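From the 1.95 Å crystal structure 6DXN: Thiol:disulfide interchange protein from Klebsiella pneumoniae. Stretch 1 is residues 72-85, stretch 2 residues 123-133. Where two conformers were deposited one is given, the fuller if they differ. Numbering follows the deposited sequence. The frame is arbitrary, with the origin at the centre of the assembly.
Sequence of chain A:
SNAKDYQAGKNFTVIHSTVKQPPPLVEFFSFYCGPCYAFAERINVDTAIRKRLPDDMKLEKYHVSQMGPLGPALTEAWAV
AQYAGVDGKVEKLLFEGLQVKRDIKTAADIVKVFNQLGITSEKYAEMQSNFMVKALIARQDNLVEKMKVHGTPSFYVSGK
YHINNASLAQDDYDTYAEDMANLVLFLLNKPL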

# COMPACT_ATOMS: atom_id res chain seq x y z
N PRO A 72 5.23 5.44 12.35
CA PRO A 72 3.93 5.60 13.02
C PRO A 72 3.15 6.85 12.57
O PRO A 72 1.99 6.74 12.21
N ALA A 73 3.81 8.03 12.57
CA ALA A 73 3.12 9.27 12.18
C ALA A 73 2.51 9.13 10.78
O ALA A 73 1.43 9.65 10.54
N LEU A 74 3.24 8.45 9.89
CA LEU A 74 2.85 8.18 8.51
C LEU A 74 1.67 7.20 8.43
O LEU A 74 0.81 7.39 7.60
N THR A 75 1.66 6.15 9.27
CA THR A 75 0.54 5.19 9.26
C THR A 75 -0.73 5.94 9.69
O THR A 75 -1.82 5.65 9.23
N GLU A 76 -0.55 6.94 10.57
CA GLU A 76 -1.63 7.75 11.04
C GLU A 76 -2.07 8.70 9.92
O GLU A 76 -3.26 8.87 9.68
N ALA A 77 -1.08 9.30 9.24
CA ALA A 77 -1.38 10.25 8.17
C ALA A 77 -2.13 9.54 7.03
O ALA A 77 -3.06 10.10 6.44
N TRP A 78 -1.76 8.28 6.76
CA TRP A 78 -2.41 7.54 5.66
C TRP A 78 -3.87 7.24 6.05
O TRP A 78 -4.79 7.36 5.22
N ALA A 79 -4.08 6.88 7.32
CA ALA A 79 -5.41 6.57 7.85
C ALA A 79 -6.31 7.82 7.78
O ALA A 79 -7.47 7.72 7.36
N VAL A 80 -5.77 8.97 8.19
CA VAL A 80 -6.50 10.23 8.12
C VAL A 80 -6.77 10.56 6.65
O VAL A 80 -7.85 11.04 6.30
N ALA A 81 -5.75 10.32 5.81
CA ALA A 81 -5.80 10.59 4.36
C ALA A 81 -7.00 9.91 3.70
O ALA A 81 -7.66 10.51 2.84
N GLN A 82 -7.27 8.66 4.10
CA GLN A 82 -8.35 7.84 3.53
C GLN A 82 -9.71 8.21 4.15
O GLN A 82 -10.73 8.14 3.49
N TYR A 83 -9.68 8.60 5.43
CA TYR A 83 -10.89 9.02 6.15
C TYR A 83 -11.38 10.35 5.56
O TYR A 83 -12.58 10.55 5.38
N ALA A 84 -10.42 11.25 5.30
CA ALA A 84 -10.69 12.54 4.68
C ALA A 84 -10.89 12.34 3.17
O ALA A 84 -11.32 13.26 2.46
N GLY A 85 -10.52 11.15 2.69
CA GLY A 85 -10.67 10.79 1.30
C GLY A 85 -9.67 11.50 0.39
O GLY A 85 -9.85 11.47 -0.83
N LYS A 123 -8.29 20.50 12.27
CA LYS A 123 -9.09 19.42 11.67
C LYS A 123 -8.25 18.14 11.65
O LYS A 123 -8.77 17.04 11.84
N TYR A 124 -6.93 18.28 11.46
CA TYR A 124 -6.06 17.10 11.42
C TYR A 124 -6.02 16.44 12.80
O TYR A 124 -6.04 15.22 12.91
N ALA A 125 -5.96 17.27 13.85
CA ALA A 125 -5.93 16.80 15.23
C ALA A 125 -7.26 16.10 15.56
O ALA A 125 -7.28 15.06 16.24
N GLU A 126 -8.36 16.67 15.07
CA GLU A 126 -9.70 16.12 15.29
C GLU A 126 -9.79 14.72 14.65
O GLU A 126 -10.35 13.80 15.26
N MSE A 127 -9.23 14.57 13.45
CA MSE A 127 -9.25 13.30 12.73
C MSE A 127 -8.36 12.27 13.38
O MSE A 127 -8.71 11.09 13.43
N GLN A 128 -7.22 12.71 13.91
CA GLN A 128 -6.29 11.80 14.60
C GLN A 128 -7.01 11.05 15.73
O GLN A 128 -6.59 9.95 16.10
N SER A 129 -8.08 11.66 16.27
CA SER A 129 -8.81 11.11 17.40
C SER A 129 -9.92 10.14 16.95
O SER A 129 -10.23 9.19 17.66
N ASN A 130 -10.50 10.42 15.77
CA ASN A 130 -11.63 9.68 15.18
C ASN A 130 -11.48 8.16 15.40
O ASN A 130 -10.42 7.55 15.19
N PHE A 131 -12.60 7.55 15.79
CA PHE A 131 -12.63 6.11 16.07
C PHE A 131 -12.27 5.27 14.83
O PHE A 131 -11.61 4.26 14.96
N MSE A 132 -12.71 5.70 13.64
CA MSE A 132 -12.44 4.94 12.40
C MSE A 132 -10.99 5.06 12.02
O MSE A 132 -10.41 4.12 11.51
N VAL A 133 -10.41 6.23 12.28
CA VAL A 133 -8.99 6.49 11.97
C VAL A 133 -8.11 5.56 12.81
O VAL A 133 -7.22 4.88 12.29

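Two helical segments of one chain cross almost at right angles here, and their contact is a small apolar core built around one valine, closed at one end by a glutamate-glutamine hydrogen bond and two waters. The axes of helix 72-83 and helix 123-129 stand 98° apart and approach to 9.7 Å. A79, V80 and Y83, with A84 just beyond, point toward the other stretch; E76 and A77 point sideways but still make contact; L74, W78 and A81 point away.

V80 is the knob. With chi1 at 166° (t), it sits among Y124, M127, Q128 and V133. Its CG1 lies 3.6 Å from Y124 CE1 and 3.4 Å from M127 CE, and its CG2 is 3.9 Å from V133 CG1. V133, also t, belongs to the helical segment that starts after N130, so the hole is assembled from both sides of that break. The backbones come nearest at A79 and V133, whose CA atoms are 5.5 Å apart; A79 CB meets V133 CG1 at 4.1 Å.

M127, a selenomethionine in the m, t, m rotamer, touches V80, Y83 and A84. Its SE is 3.9 Å from A84 CB and lies at the edge of the Y83 ring, 5.0 Å from the centroid. Y83, chi1 t, is exposed yet has the largest area covered by the other stretch; its CB packs 3.7 Å from V133 CG2, and its CE2 lies 3.7 Å from M127 CG.

N130 points toward the first stretch and its ND2 lies 2.9 Å from Y83 OH, at an angle too poor for a hydrogen bond; its hydrogen bonds are local. As N-cap it accepts at OD1 from V133 N (3.1 Å) and, weakly, from M132 N (2.7 Å), satisfying amides that the start of a helix leaves free.

The polar end belongs to E76. Its CA-to-CB bond points sideways, but an extended t, t chain brings the carboxylate across, where Q128 NE2 donates to E76 OE1 at 3.0 Å with a nearly straight angle. Y124, chi1 t, also starts sideways and brings its hydroxyl over the small A77: OH is 3.2 Å from A77 CA, which lies at the ring edge. Water 1 accepts from Y124 OH (2.6 Å) and donates to A73 O (2.8 Å) and E76 OE1 (2.5 Å); water 2 donates to E76 OE2 (2.5 Å) and Q128 O (2.6 Å). Both carboxylate oxygens therefore have partners linking them to the second stretch.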

# COMPACT_ATOMS: atom_id res chain seq x y z
CB PRO A 72 4.32 5.66 14.51
CG PRO A 72 5.61 4.87 14.56
CD PRO A 72 6.34 5.30 13.31
CB ALA A 73 4.07 10.44 12.24
CB LEU A 74 4.08 7.66 7.75
CG LEU A 74 5.18 8.68 7.49
CD1 LEU A 74 6.47 8.00 7.06
CD2 LEU A 74 4.74 9.72 6.46
CB THR A 75 0.83 3.96 10.14
OG1 THR A 75 2.02 3.36 9.65
CG2 THR A 75 -0.29 2.94 10.12
CB GLU A 76 -1.20 8.52 12.29
CG GLU A 76 -2.27 9.44 12.83
CD GLU A 76 -1.83 10.19 14.07
OE1 GLU A 76 -0.80 10.89 14.01
OE2 GLU A 76 -2.49 10.04 15.11
CB ALA A 77 -0.11 10.89 7.68
CB TRP A 78 -1.58 6.30 5.32
CG TRP A 78 -1.99 5.56 4.08
CD1 TRP A 78 -2.32 4.24 3.99
CD2 TRP A 78 -2.14 6.10 2.76
NE1 TRP A 78 -2.64 3.92 2.71
CE2 TRP A 78 -2.55 5.04 1.92
CE3 TRP A 78 -1.96 7.37 2.19
CZ2 TRP A 78 -2.78 5.20 0.56
CZ3 TRP A 78 -2.22 7.54 0.84
CH2 TRP A 78 -2.62 6.46 0.04
CB ALA A 79 -5.29 6.04 9.26
CB VAL A 80 -5.76 11.40 8.81
CG1 VAL A 80 -6.36 12.74 8.45
CG2 VAL A 80 -5.71 11.24 10.32
CB ALA A 81 -4.51 10.13 3.72
CB GLN A 82 -8.04 6.35 3.74
CG GLN A 82 -6.78 5.91 3.03
CD GLN A 82 -6.29 4.56 3.49
OE1 GLN A 82 -5.12 4.39 3.81
NE2 GLN A 82 -7.19 3.60 3.55
CB TYR A 83 -10.61 9.14 7.65
CG TYR A 83 -11.72 9.80 8.43
CD1 TYR A 83 -12.83 9.09 8.86
CD2 TYR A 83 -11.65 11.15 8.76
CE1 TYR A 83 -13.85 9.69 9.57
CE2 TYR A 83 -12.66 11.77 9.48
CZ TYR A 83 -13.76 11.04 9.89
OH TYR A 83 -14.76 11.65 10.60
CB ALA A 84 -9.56 13.49 4.96
CB LYS A 123 -9.59 19.82 10.28
CG LYS A 123 -10.42 18.76 9.54
CD LYS A 123 -11.78 18.43 10.16
CE LYS A 123 -12.50 17.34 9.40
NZ LYS A 123 -13.85 17.07 9.96
CB TYR A 124 -4.66 17.45 10.90
CG TYR A 124 -3.81 16.23 10.69
CD1 TYR A 124 -3.96 15.46 9.55
CD2 TYR A 124 -2.90 15.81 11.64
CE1 TYR A 124 -3.21 14.31 9.35
CE2 TYR A 124 -2.14 14.67 11.46
CZ TYR A 124 -2.29 13.92 10.30
OH TYR A 124 -1.54 12.79 10.10
CB ALA A 125 -5.64 17.95 16.16
CB GLU A 126 -10.77 17.06 14.73
CG GLU A 126 -10.92 18.35 15.53
CD GLU A 126 -11.84 19.39 14.89
OE1 GLU A 126 -12.39 19.10 13.81
OE2 GLU A 126 -12.01 20.48 15.48
CB MSE A 127 -8.91 13.55 11.25
CG MSE A 127 -10.12 14.24 10.61
SE MSE A 127 -9.96 14.49 8.67
CE MSE A 127 -8.28 15.52 8.57
CB GLN A 128 -5.12 12.57 15.21
CG GLN A 128 -4.05 13.00 14.22
CD GLN A 128 -3.06 13.93 14.88
OE1 GLN A 128 -3.40 15.05 15.26
NE2 GLN A 128 -1.83 13.48 15.00
CB SER A 129 -9.41 12.23 18.23
OG SER A 129 -8.43 13.20 18.55
CB ASN A 130 -11.81 10.07 13.71
CG ASN A 130 -12.96 9.35 13.04
OD1 ASN A 130 -12.81 8.22 12.59
ND2 ASN A 130 -14.08 10.03 12.92
CB PHE A 131 -13.98 5.70 16.68
CG PHE A 131 -15.16 5.66 15.73
CD1 PHE A 131 -15.47 4.49 15.05
CD2 PHE A 131 -15.98 6.77 15.55
CE1 PHE A 131 -16.55 4.44 14.19
CE2 PHE A 131 -17.06 6.72 14.68
CZ PHE A 131 -17.34 5.55 14.00
CB MSE A 132 -13.31 5.38 11.22
CG MSE A 132 -14.72 4.81 11.35
SE MSE A 132 -16.00 5.85 10.28
CE MSE A 132 -15.59 5.03 8.54
CB VAL A 133 -8.64 7.98 12.18
CG1 VAL A 133 -7.14 8.23 12.26
CG2 VAL A 133 -9.27 8.83 11.09
O HOH W 1 0.12 11.70 11.84
O HOH W 2 -4.41 8.63 16.00